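Local coordinates for protein kinase domain-containing protein (Chaetomium thermophilum, PDB 6Z3U) that probably transfers phosphate from ATP to serine and threonine residues of other proteins, as the cyclin-dependent kinase (CDK7) subunit of the CDK-activating kinase complex, at residues V208-C211 with H212-I216; P297-T300 with E301-I305; D358-W361 with R362-Q365. One frame throughout, in Å; residues are numbered along the deposited sequence.

Contact 1: V208-C211 with H212-I216; sequences VWWC and HENFI
V208 lies alongside H212, one turn on, and starts a run of contacts that leads into the Schellman motif ending helix 194-213 of the kinase C-lobe. Its CG1 makes a CH-pi contact over a face of the imidazole, 3.8 Å from the ring centroid, while V208 O takes the amide of H212. H212 NE2, one of the ring atoms nearest CG1, is hydrogen-bonded to D278 of helix 276-291.

W209 comes next. Its carbonyl O accepts from E213 N at 2.7 Å, and the E213 side chain is bent so that its CG lies over one face of the indole, toward the rim, with the carboxylate only 28° from the ring plane. OE2 comes within 3.0 Å of W209 NE1 but at too poor an angle for a hydrogen bond; the carboxylate's firm partner is R375, in a salt bridge with OE1. F6 and M9 of the RING-type domain-containing subunit also pack against W209.

W210 CG stands anti to the backbone N (chi1 -178°), which sets the indole beside its own carbonyl carbon and lets one amide group meet both. N214 ND2 sits 3.1 Å above the ring plane, over its centre, and gives a nearly straight bond of 2.7 Å to W210 O. The amide and ring planes are 71° apart. N214 N reaches W210 O from the opposite face of the carbonyl plane. The indole NE1 is hydrogen-bonded to L148 O of helix 136-148. With an alanine here, N214 ND2 would probably lose the ring beneath it, leaving the amide held mainly by its bond to the carbonyl, and L148 O would lose its indole donor.

C211 ends the segment with its carbonyl O, which takes I216 N at 3.0 Å from above the carbonyl plane. F215, with positive phi, is the C-prime residue, and F215 N bonds H212 O at 2.9 Å.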
ATOM      1  N   VAL B 208      -8.968   9.769   9.003  1.00 25.49           N
ATOM      2  CA  VAL B 208      -9.222   9.819   7.566  1.00 23.30           C
ATOM      3  C   VAL B 208      -8.349  10.877   6.907  1.00 25.23           C
ATOM      4  O   VAL B 208      -7.905  10.702   5.766  1.00 33.35           O
ATOM      5  CB  VAL B 208     -10.714  10.064   7.290  1.00 19.31           C
ATOM      6  CG1 VAL B 208     -10.974  10.152   5.800  1.00 19.35           C
ATOM      7  CG2 VAL B 208     -11.543   8.958   7.897  1.00 22.01           C
ATOM      8  N   TRP B 209      -8.081  11.986   7.600  1.00 27.08           N
ATOM      9  CA  TRP B 209      -7.149  12.966   7.056  1.00 24.78           C
ATOM     10  C   TRP B 209      -5.776  12.343   6.846  1.00 23.98           C
ATOM     11  O   TRP B 209      -5.144  12.550   5.804  1.00 34.75           O
ATOM     12  CB  TRP B 209      -7.046  14.175   7.984  1.00 36.77           C
ATOM     13  CG  TRP B 209      -5.903  15.089   7.639  1.00 32.87           C
ATOM     14  CD1 TRP B 209      -5.895  16.075   6.695  1.00 33.18           C
ATOM     15  CD2 TRP B 209      -4.600  15.094   8.234  1.00 30.67           C
ATOM     16  NE1 TRP B 209      -4.669  16.695   6.669  1.00 34.73           N
ATOM     17  CE2 TRP B 209      -3.856  16.110   7.604  1.00 29.65           C
ATOM     18  CE3 TRP B 209      -3.991  14.336   9.239  1.00 34.37           C
ATOM     19  CZ2 TRP B 209      -2.536  16.387   7.945  1.00 39.25           C
ATOM     20  CZ3 TRP B 209      -2.681  14.613   9.577  1.00 31.78           C
ATOM     21  CH2 TRP B 209      -1.967  15.630   8.932  1.00 39.33           C
ATOM     22  N   TRP B 210      -5.305  11.560   7.818  1.00 24.07           N
ATOM     23  CA  TRP B 210      -3.991  10.938   7.696  1.00 32.32           C
ATOM     24  C   TRP B 210      -3.970   9.903   6.578  1.00 36.32           C
ATOM     25  O   TRP B 210      -2.970   9.775   5.861  1.00 34.42           O
ATOM     26  CB  TRP B 210      -3.592  10.307   9.026  1.00 32.53           C
ATOM     27  CG  TRP B 210      -2.240   9.690   9.010  1.00 24.67           C
ATOM     28  CD1 TRP B 210      -1.939   8.380   9.229  1.00 32.62           C
ATOM     29  CD2 TRP B 210      -0.998  10.350   8.742  1.00 25.51           C
ATOM     30  NE1 TRP B 210      -0.584   8.183   9.127  1.00 34.65           N
ATOM     31  CE2 TRP B 210       0.017   9.377   8.829  1.00 26.26           C
ATOM     32  CE3 TRP B 210      -0.647  11.670   8.443  1.00 32.59           C
ATOM     33  CZ2 TRP B 210       1.360   9.682   8.627  1.00 27.31           C
ATOM     34  CZ3 TRP B 210       0.687  11.970   8.243  1.00 32.63           C
ATOM     35  CH2 TRP B 210       1.674  10.980   8.337  1.00 36.61           C
ATOM     36  N   CYS B 211      -5.061   9.153   6.415  1.00 31.14           N
ATOM     37  CA  CYS B 211      -5.147   8.213   5.304  1.00 21.09           C
ATOM     38  C   CYS B 211      -4.987   8.938   3.975  1.00 24.70           C
ATOM     39  O   CYS B 211      -4.162   8.556   3.138  1.00 34.50           O
ATOM     40  CB  CYS B 211      -6.482   7.472   5.344  1.00 20.78           C
ATOM     41  SG  CYS B 211      -6.634   6.270   6.676  1.00 20.87           S
ATOM     42  N   HIS B 212      -5.768   9.999   3.771  1.00 21.85           N
ATOM     43  CA  HIS B 212      -5.705  10.722   2.507  1.00 24.47           C
ATOM     44  C   HIS B 212      -4.395  11.482   2.365  1.00 24.34           C
ATOM     45  O   HIS B 212      -3.888  11.634   1.247  1.00 22.04           O
ATOM     46  CB  HIS B 212      -6.899  11.666   2.397  1.00 20.84           C
ATOM     47  CG  HIS B 212      -8.220  10.963   2.385  1.00 20.47           C
ATOM     48  ND1 HIS B 212      -9.422  11.633   2.318  1.00 20.24           N
ATOM     49  CD2 HIS B 212      -8.527   9.645   2.433  1.00 20.45           C
ATOM     50  CE1 HIS B 212     -10.412  10.759   2.325  1.00 20.17           C
ATOM     51  NE2 HIS B 212      -9.896   9.546   2.394  1.00 20.27           N
ATOM     52  N   GLU B 213      -3.830  11.962   3.475  1.00 29.62           N
ATOM     53  CA  GLU B 213      -2.520  12.601   3.420  1.00 29.46           C
ATOM     54  C   GLU B 213      -1.472  11.655   2.849  1.00 29.29           C
ATOM     55  O   GLU B 213      -0.490  12.105   2.247  1.00 34.13           O
ATOM     56  CB  GLU B 213      -2.108  13.074   4.814  1.00 33.46           C
ATOM     57  CG  GLU B 213      -1.238  14.331   4.832  1.00 37.72           C
ATOM     58  CD  GLU B 213      -1.957  15.559   4.289  1.00 43.99           C
ATOM     59  OE1 GLU B 213      -1.269  16.501   3.841  1.00 51.47           O
ATOM     60  OE2 GLU B 213      -3.206  15.588   4.321  1.00 36.89           O
ATOM     61  N   ASN B 214      -1.662  10.346   3.032  1.00 29.18           N
ATOM     62  CA  ASN B 214      -0.772   9.325   2.498  1.00 28.45           C
ATOM     63  C   ASN B 214      -1.365   8.615   1.287  1.00 24.26           C
ATOM     64  O   ASN B 214      -0.940   7.503   0.953  1.00 23.83           O
ATOM     65  CB  ASN B 214      -0.429   8.309   3.587  1.00 28.90           C
ATOM     66  CG  ASN B 214       0.394   8.912   4.701  1.00 31.59           C
ATOM     67  OD1 ASN B 214       1.625   8.846   4.688  1.00 38.14           O
ATOM     68  ND2 ASN B 214      -0.280   9.527   5.664  1.00 35.42           N
ATOM     69  N   PHE B 215      -2.353   9.230   0.636  1.00 30.18           N
ATOM     70  CA  PHE B 215      -2.906   8.731  -0.621  1.00 26.19           C
ATOM     71  C   PHE B 215      -3.429   7.305  -0.469  1.00 24.35           C
ATOM     72  O   PHE B 215      -3.118   6.411  -1.259  1.00 26.28           O
ATOM     73  CB  PHE B 215      -1.869   8.819  -1.741  1.00 29.65           C
ATOM     74  CG  PHE B 215      -1.108  10.111  -1.756  1.00 26.30           C
ATOM     75  CD1 PHE B 215      -1.747  11.301  -2.064  1.00 25.86           C
ATOM     76  CD2 PHE B 215       0.247  10.136  -1.475  1.00 24.16           C
ATOM     77  CE1 PHE B 215      -1.052  12.490  -2.080  1.00 33.48           C
ATOM     78  CE2 PHE B 215       0.948  11.320  -1.493  1.00 25.05           C
ATOM     79  CZ  PHE B 215       0.299  12.499  -1.794  1.00 36.53           C
ATOM     80  N   ILE B 216      -4.246   7.100   0.561  1.00 29.02           N
ATOM     81  CA  ILE B 216      -4.854   5.808   0.847  1.00 23.11           C
ATOM     82  C   ILE B 216      -6.334   6.030   1.111  1.00 21.70           C
ATOM     83  O   ILE B 216      -6.704   6.906   1.900  1.00 21.29           O
ATOM     84  CB  ILE B 216      -4.190   5.122   2.055  1.00 22.21           C
ATOM     85  CG1 ILE B 216      -2.731   4.797   1.745  1.00 22.74           C
ATOM     86  CG2 ILE B 216      -4.948   3.860   2.424  1.00 22.25           C
ATOM     87  CD1 ILE B 216      -1.888   4.570   2.975  1.00 30.41           C
TER

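Contact 2: P297-T300 with E301-I305; sequences PGNT and EMEQI
T300 caps the N-terminus of helix 301-311: its OG1 accepts from E303 N at 3.1 Å, and its carbonyl O takes Q304 N at 2.7 Å as the first helical turn closes. The hydroxyl can do this because chi1 of 73° holds OG1 between the backbone N and the carbonyl carbon, turned towards the first amides of the helix, while CG2, anti to the carbonyl carbon, comes within 3.9 Å of E303 OE2. The aliphatic part of E303 runs obliquely past the cap, with CG 3.3 Å from T300 OG1.

One step out, two side chains of the helix fold back to the incoming chain. E303 reaches past the N-cap residue, and its OE1 accepts a weak bond of 3.4 Å from N299 N; the usual reciprocal bond of a capping box would go to the amide of T300 itself. Q304, bent at chi2 (65°), brings OE1 to G298 N at 3.0 Å, and the donor lies in the plane of the amide carbonyl. Its NE2 holds L296 O, so this one amide group grips the approach to the helix at two points.

Further out, R259 ties both halves together, making a salt bridge with E301 OE2 and a hydrogen bond to G298 O. The helix start packs on L267 of helix 264-267 through E301, Q304 and I305, with W330 from a loop against M302 and I305, while the chain arrives from helix 276-291.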
ATOM      1  N   PRO B 297     -30.406   3.313   6.777  1.00 23.79           N
ATOM      2  CA  PRO B 297     -30.126   1.861   6.775  1.00 31.91           C
ATOM      3  C   PRO B 297     -30.930   1.124   5.707  1.00 41.36           C
ATOM      4  O   PRO B 297     -31.896   0.395   5.980  1.00 42.62           O
ATOM      5  CB  PRO B 297     -30.514   1.455   8.200  1.00 37.25           C
ATOM      6  CG  PRO B 297     -31.496   2.515   8.674  1.00 34.80           C
ATOM      7  CD  PRO B 297     -31.526   3.637   7.667  1.00 28.00           C
ATOM      8  N   GLY B 298     -30.531   1.322   4.454  1.00 38.06           N
ATOM      9  CA  GLY B 298     -31.187   0.635   3.359  1.00 32.00           C
ATOM     10  C   GLY B 298     -30.786  -0.829   3.309  1.00 35.61           C
ATOM     11  O   GLY B 298     -29.647  -1.196   3.597  1.00 36.51           O
ATOM     12  N   ASN B 299     -31.747  -1.674   2.944  1.00 40.29           N
ATOM     13  CA  ASN B 299     -31.503  -3.103   2.816  1.00 43.11           C
ATOM     14  C   ASN B 299     -31.078  -3.511   1.412  1.00 39.81           C
ATOM     15  O   ASN B 299     -30.589  -4.631   1.231  1.00 47.19           O
ATOM     16  CB  ASN B 299     -32.759  -3.883   3.214  1.00 46.64           C
ATOM     17  CG  ASN B 299     -33.229  -3.552   4.617  1.00 47.30           C
ATOM     18  OD1 ASN B 299     -34.387  -3.194   4.828  1.00 57.49           O
ATOM     19  ND2 ASN B 299     -32.324  -3.663   5.584  1.00 43.17           N
ATOM     20  N   THR B 300     -31.260  -2.642   0.419  1.00 49.23           N
ATOM     21  CA  THR B 300     -30.818  -2.897  -0.943  1.00 36.89           C
ATOM     22  C   THR B 300     -30.286  -1.598  -1.534  1.00 34.42           C
ATOM     23  O   THR B 300     -30.524  -0.508  -1.008  1.00 42.11           O
ATOM     24  CB  THR B 300     -31.954  -3.442  -1.815  1.00 44.15           C
ATOM     25  OG1 THR B 300     -32.876  -2.387  -2.114  1.00 48.73           O
ATOM     26  CG2 THR B 300     -32.688  -4.563  -1.095  1.00 48.30           C
ATOM     27  N   GLU B 301     -29.568  -1.718  -2.653  1.00 40.75           N
ATOM     28  CA  GLU B 301     -29.011  -0.526  -3.284  1.00 39.88           C
ATOM     29  C   GLU B 301     -30.111   0.418  -3.754  1.00 36.48           C
ATOM     30  O   GLU B 301     -29.933   1.641  -3.722  1.00 33.21           O
ATOM     31  CB  GLU B 301     -28.097  -0.913  -4.447  1.00 45.87           C
ATOM     32  CG  GLU B 301     -26.701  -1.365  -4.017  1.00 43.78           C
ATOM     33  CD  GLU B 301     -26.709  -2.674  -3.251  1.00 45.47           C
ATOM     34  OE1 GLU B 301     -27.510  -3.566  -3.604  1.00 58.66           O
ATOM     35  OE2 GLU B 301     -25.915  -2.806  -2.295  1.00 37.84           O
ATOM     36  N   MET B 302     -31.254  -0.124  -4.181  1.00 40.35           N
ATOM     37  CA  MET B 302     -32.373   0.740  -4.543  1.00 42.57           C
ATOM     38  C   MET B 302     -32.957   1.413  -3.307  1.00 41.78           C
ATOM     39  O   MET B 302     -33.380   2.574  -3.365  1.00 43.53           O
ATOM     40  CB  MET B 302     -33.446  -0.059  -5.283  1.00 43.63           C
ATOM     41  CG  MET B 302     -32.989  -0.593  -6.633  1.00 49.96           C
ATOM     42  SD  MET B 302     -34.345  -1.146  -7.686  1.00 44.99           S
ATOM     43  CE  MET B 302     -35.182  -2.295  -6.595  1.00 66.07           C
ATOM     44  N   GLU B 303     -33.002   0.697  -2.180  1.00 35.75           N
ATOM     45  CA  GLU B 303     -33.438   1.324  -0.938  1.00 35.54           C
ATOM     46  C   GLU B 303     -32.446   2.393  -0.495  1.00 32.36           C
ATOM     47  O   GLU B 303     -32.848   3.476  -0.058  1.00 36.20           O
ATOM     48  CB  GLU B 303     -33.612   0.274   0.161  1.00 45.99           C
ATOM     49  CG  GLU B 303     -34.800  -0.659  -0.038  1.00 53.94           C
ATOM     50  CD  GLU B 303     -35.070  -1.534   1.175  1.00 55.06           C
ATOM     51  OE1 GLU B 303     -34.985  -1.025   2.314  1.00 53.48           O
ATOM     52  OE2 GLU B 303     -35.367  -2.734   0.989  1.00 57.95           O
ATOM     53  N   GLN B 304     -31.147   2.110  -0.609  1.00 32.46           N
ATOM     54  CA  GLN B 304     -30.152   3.112  -0.240  1.00 29.40           C
ATOM     55  C   GLN B 304     -30.264   4.340  -1.133  1.00 38.81           C
ATOM     56  O   GLN B 304     -30.194   5.477  -0.650  1.00 35.29           O
ATOM     57  CB  GLN B 304     -28.748   2.516  -0.323  1.00 29.82           C
ATOM     58  CG  GLN B 304     -27.695   3.335   0.399  1.00 29.05           C
ATOM     59  CD  GLN B 304     -27.921   3.388   1.895  1.00 29.10           C
ATOM     60  OE1 GLN B 304     -28.608   2.538   2.463  1.00 30.21           O
ATOM     61  NE2 GLN B 304     -27.346   4.395   2.542  1.00 30.49           N
ATOM     62  N   ILE B 305     -30.466   4.132  -2.435  1.00 35.69           N
ATOM     63  CA  ILE B 305     -30.645   5.258  -3.347  1.00 34.16           C
ATOM     64  C   ILE B 305     -31.902   6.035  -2.978  1.00 36.60           C
ATOM     65  O   ILE B 305     -31.890   7.269  -2.891  1.00 39.21           O
ATOM     66  CB  ILE B 305     -30.694   4.768  -4.805  1.00 40.64           C
ATOM     67  CG1 ILE B 305     -29.320   4.246  -5.237  1.00 32.06           C
ATOM     68  CG2 ILE B 305     -31.167   5.889  -5.723  1.00 41.56           C
ATOM     69  CD1 ILE B 305     -29.325   3.541  -6.568  1.00 35.22           C
TER

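Contact 3: D358-W361 with R362-Q365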
ATOM      1  N   ASP B 358     -23.574  22.388  10.321  1.00 35.90           N
ATOM      2  CA  ASP B 358     -22.883  22.914   9.148  1.00 32.29           C
ATOM      3  C   ASP B 358     -21.876  21.898   8.628  1.00 28.18           C
ATOM      4  O   ASP B 358     -21.822  21.614   7.428  1.00 37.97           O
ATOM      5  CB  ASP B 358     -22.194  24.233   9.500  1.00 41.34           C
ATOM      6  CG  ASP B 358     -21.527  24.886   8.305  1.00 39.50           C
ATOM      7  OD1 ASP B 358     -22.250  25.354   7.404  1.00 51.54           O
ATOM      8  OD2 ASP B 358     -20.280  24.941   8.268  1.00 42.32           O
ATOM      9  N   LEU B 359     -21.075  21.327   9.529  1.00 30.00           N
ATOM     10  CA  LEU B 359     -20.107  20.310   9.131  1.00 29.79           C
ATOM     11  C   LEU B 359     -20.806  19.074   8.578  1.00 26.10           C
ATOM     12  O   LEU B 359     -20.422  18.545   7.530  1.00 29.99           O
ATOM     13  CB  LEU B 359     -19.224  19.942  10.324  1.00 31.78           C
ATOM     14  CG  LEU B 359     -18.116  18.920  10.079  1.00 24.57           C
ATOM     15  CD1 LEU B 359     -17.155  19.441   9.038  1.00 25.21           C
ATOM     16  CD2 LEU B 359     -17.386  18.594  11.373  1.00 24.06           C
ATOM     17  N   LEU B 360     -21.834  18.590   9.281  1.00 24.91           N
ATOM     18  CA  LEU B 360     -22.565  17.413   8.819  1.00 24.45           C
ATOM     19  C   LEU B 360     -23.072  17.613   7.398  1.00 25.19           C
ATOM     20  O   LEU B 360     -22.927  16.734   6.539  1.00 29.87           O
ATOM     21  CB  LEU B 360     -23.732  17.121   9.762  1.00 24.22           C
ATOM     22  CG  LEU B 360     -24.228  15.679   9.924  1.00 23.50           C
ATOM     23  CD1 LEU B 360     -25.746  15.674  10.118  1.00 23.86           C
ATOM     24  CD2 LEU B 360     -23.843  14.772   8.772  1.00 24.42           C
ATOM     25  N   TRP B 361     -23.657  18.779   7.127  1.00 33.64           N
ATOM     26  CA  TRP B 361     -24.239  19.040   5.814  1.00 27.26           C
ATOM     27  C   TRP B 361     -23.179  19.085   4.723  1.00 30.88           C
ATOM     28  O   TRP B 361     -23.443  18.669   3.589  1.00 37.46           O
ATOM     29  CB  TRP B 361     -25.018  20.352   5.862  1.00 32.63           C
ATOM     30  CG  TRP B 361     -25.582  20.788   4.556  1.00 41.23           C
ATOM     31  CD1 TRP B 361     -26.719  20.330   3.959  1.00 47.41           C
ATOM     32  CD2 TRP B 361     -25.044  21.787   3.686  1.00 35.74           C
ATOM     33  NE1 TRP B 361     -26.920  20.982   2.765  1.00 39.21           N
ATOM     34  CE2 TRP B 361     -25.906  21.883   2.577  1.00 33.03           C
ATOM     35  CE3 TRP B 361     -23.914  22.606   3.735  1.00 34.80           C
ATOM     36  CZ2 TRP B 361     -25.672  22.761   1.526  1.00 41.22           C
ATOM     37  CZ3 TRP B 361     -23.686  23.482   2.694  1.00 37.11           C
ATOM     38  CH2 TRP B 361     -24.560  23.551   1.603  1.00 50.92           C
ATOM     39  N   ARG B 362     -21.982  19.584   5.035  1.00 30.41           N
ATOM     40  CA  ARG B 362     -20.933  19.636   4.023  1.00 30.36           C
ATOM     41  C   ARG B 362     -20.398  18.249   3.695  1.00 27.40           C
ATOM     42  O   ARG B 362     -19.955  18.012   2.565  1.00 32.33           O
ATOM     43  CB  ARG B 362     -19.794  20.546   4.477  1.00 32.91           C
ATOM     44  CG  ARG B 362     -20.193  22.006   4.633  1.00 37.67           C
ATOM     45  CD  ARG B 362     -18.975  22.916   4.706  1.00 35.59           C
ATOM     46  NE  ARG B 362     -19.313  24.249   5.207  1.00 48.82           N
ATOM     47  CZ  ARG B 362     -19.841  25.220   4.469  1.00 51.93           C
ATOM     48  NH1 ARG B 362     -20.105  25.020   3.184  1.00 51.55           N
ATOM     49  NH2 ARG B 362     -20.110  26.398   5.017  1.00 52.29           N
ATOM     50  N   THR B 363     -20.424  17.322   4.657  1.00 27.55           N
ATOM     51  CA  THR B 363     -19.952  15.969   4.394  1.00 25.02           C
ATOM     52  C   THR B 363     -20.944  15.150   3.580  1.00 25.15           C
ATOM     53  O   THR B 363     -20.557  14.128   3.006  1.00 28.66           O
ATOM     54  CB  THR B 363     -19.670  15.225   5.701  1.00 24.00           C
ATOM     55  OG1 THR B 363     -20.891  15.069   6.435  1.00 23.77           O
ATOM     56  CG2 THR B 363     -18.661  15.980   6.549  1.00 27.47           C
ATOM     57  N   LEU B 364     -22.203  15.573   3.511  1.00 30.51           N
ATOM     58  CA  LEU B 364     -23.247  14.838   2.808  1.00 29.68           C
ATOM     59  C   LEU B 364     -23.710  15.587   1.563  1.00 27.14           C
ATOM     60  O   LEU B 364     -24.902  15.634   1.251  1.00 27.72           O
ATOM     61  CB  LEU B 364     -24.427  14.563   3.736  1.00 30.02           C
ATOM     62  CG  LEU B 364     -24.074  13.825   5.029  1.00 24.81           C
ATOM     63  CD1 LEU B 364     -25.334  13.505   5.828  1.00 27.26           C
ATOM     64  CD2 LEU B 364     -23.281  12.559   4.740  1.00 23.89           C
ATOM     65  N   GLN B 365     -22.768  16.187   0.842  1.00 29.60           N
ATOM     66  CA  GLN B 365     -23.064  16.772  -0.456  1.00 31.21           C
ATOM     67  C   GLN B 365     -23.148  15.669  -1.501  1.00 29.09           C
ATOM     68  O   GLN B 365     -22.277  14.797  -1.569  1.00 35.76           O
ATOM     69  CB  GLN B 365     -21.997  17.793  -0.846  1.00 35.41           C
ATOM     70  CG  GLN B 365     -21.956  19.014   0.057  1.00 33.96           C
ATOM     71  CD  GLN B 365     -23.249  19.800   0.013  1.00 30.57           C
ATOM     72  OE1 GLN B 365     -23.591  20.402  -1.005  1.00 37.38           O
ATOM     73  NE2 GLN B 365     -23.983  19.787   1.117  1.00 39.69           N
TER
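L360 and L364 form the tight side of this contact, where CD2 of L360 meets CD1 of L364 at 3.5 Å and the two side chains run obliquely across each other. T363 closes in next to them: its hydroxyl OG1 donates to L360 O at 2.6 Å, giving the buried hydroxyl a carbonyl acceptor. Helix 276-291 backs this side, with F286 against L360, I279 against T363 and M284 against L364.

A second snug fit lies around W361. Q365, bent at chi2 (-62°), curls back so that NE2 sits over the centre of the indole, 3.2 Å above its plane, and donates to W361 O at 2.8 Å from above the carbonyl plane. The Q365 amide thus folds back onto the last turn of helix 353-363 in the kinase C-lobe, where it gives W361 O a side-chain donor. Each end is held from outside: Q365 OE1 by K370, and the indole NE1 by W340 O.

The less buried side, with looser contacts between the segments, is that of D358 and R362. R362 NE makes a salt bridge with D358 OD2 at 3.3 Å, coming from above the carboxylate plane; the carboxylate and guanidinium planes are 81° apart. D358 OD1 is in a salt bridge with K342, and OD2 is hydrogen-bonded to H380. R362 NH1 lies in the plane of the W361 ring at its edge, 3.9 Å from CZ3.

How the contacts relate
All three contacts lie in the C-lobe of the kinase, in series along the chain, and none touches another. Contacts 2 and 3 approach to about 9 Å between nearest atoms, contacts 1 and 3 to about 10 Å, and contacts 1 and 2 to about 17 Å. Helix 276-291 bridges contacts 1 and 3: its I279 packs on V208 and H212 in the first and on T363 in the third. Both of those contacts place a side-chain amide over a tryptophan. The side chain of D220, predicted to be the catalytic proton acceptor, is about 11 Å from that of V208 and about 12 Å from that of E301; contact 3 lies away from this site.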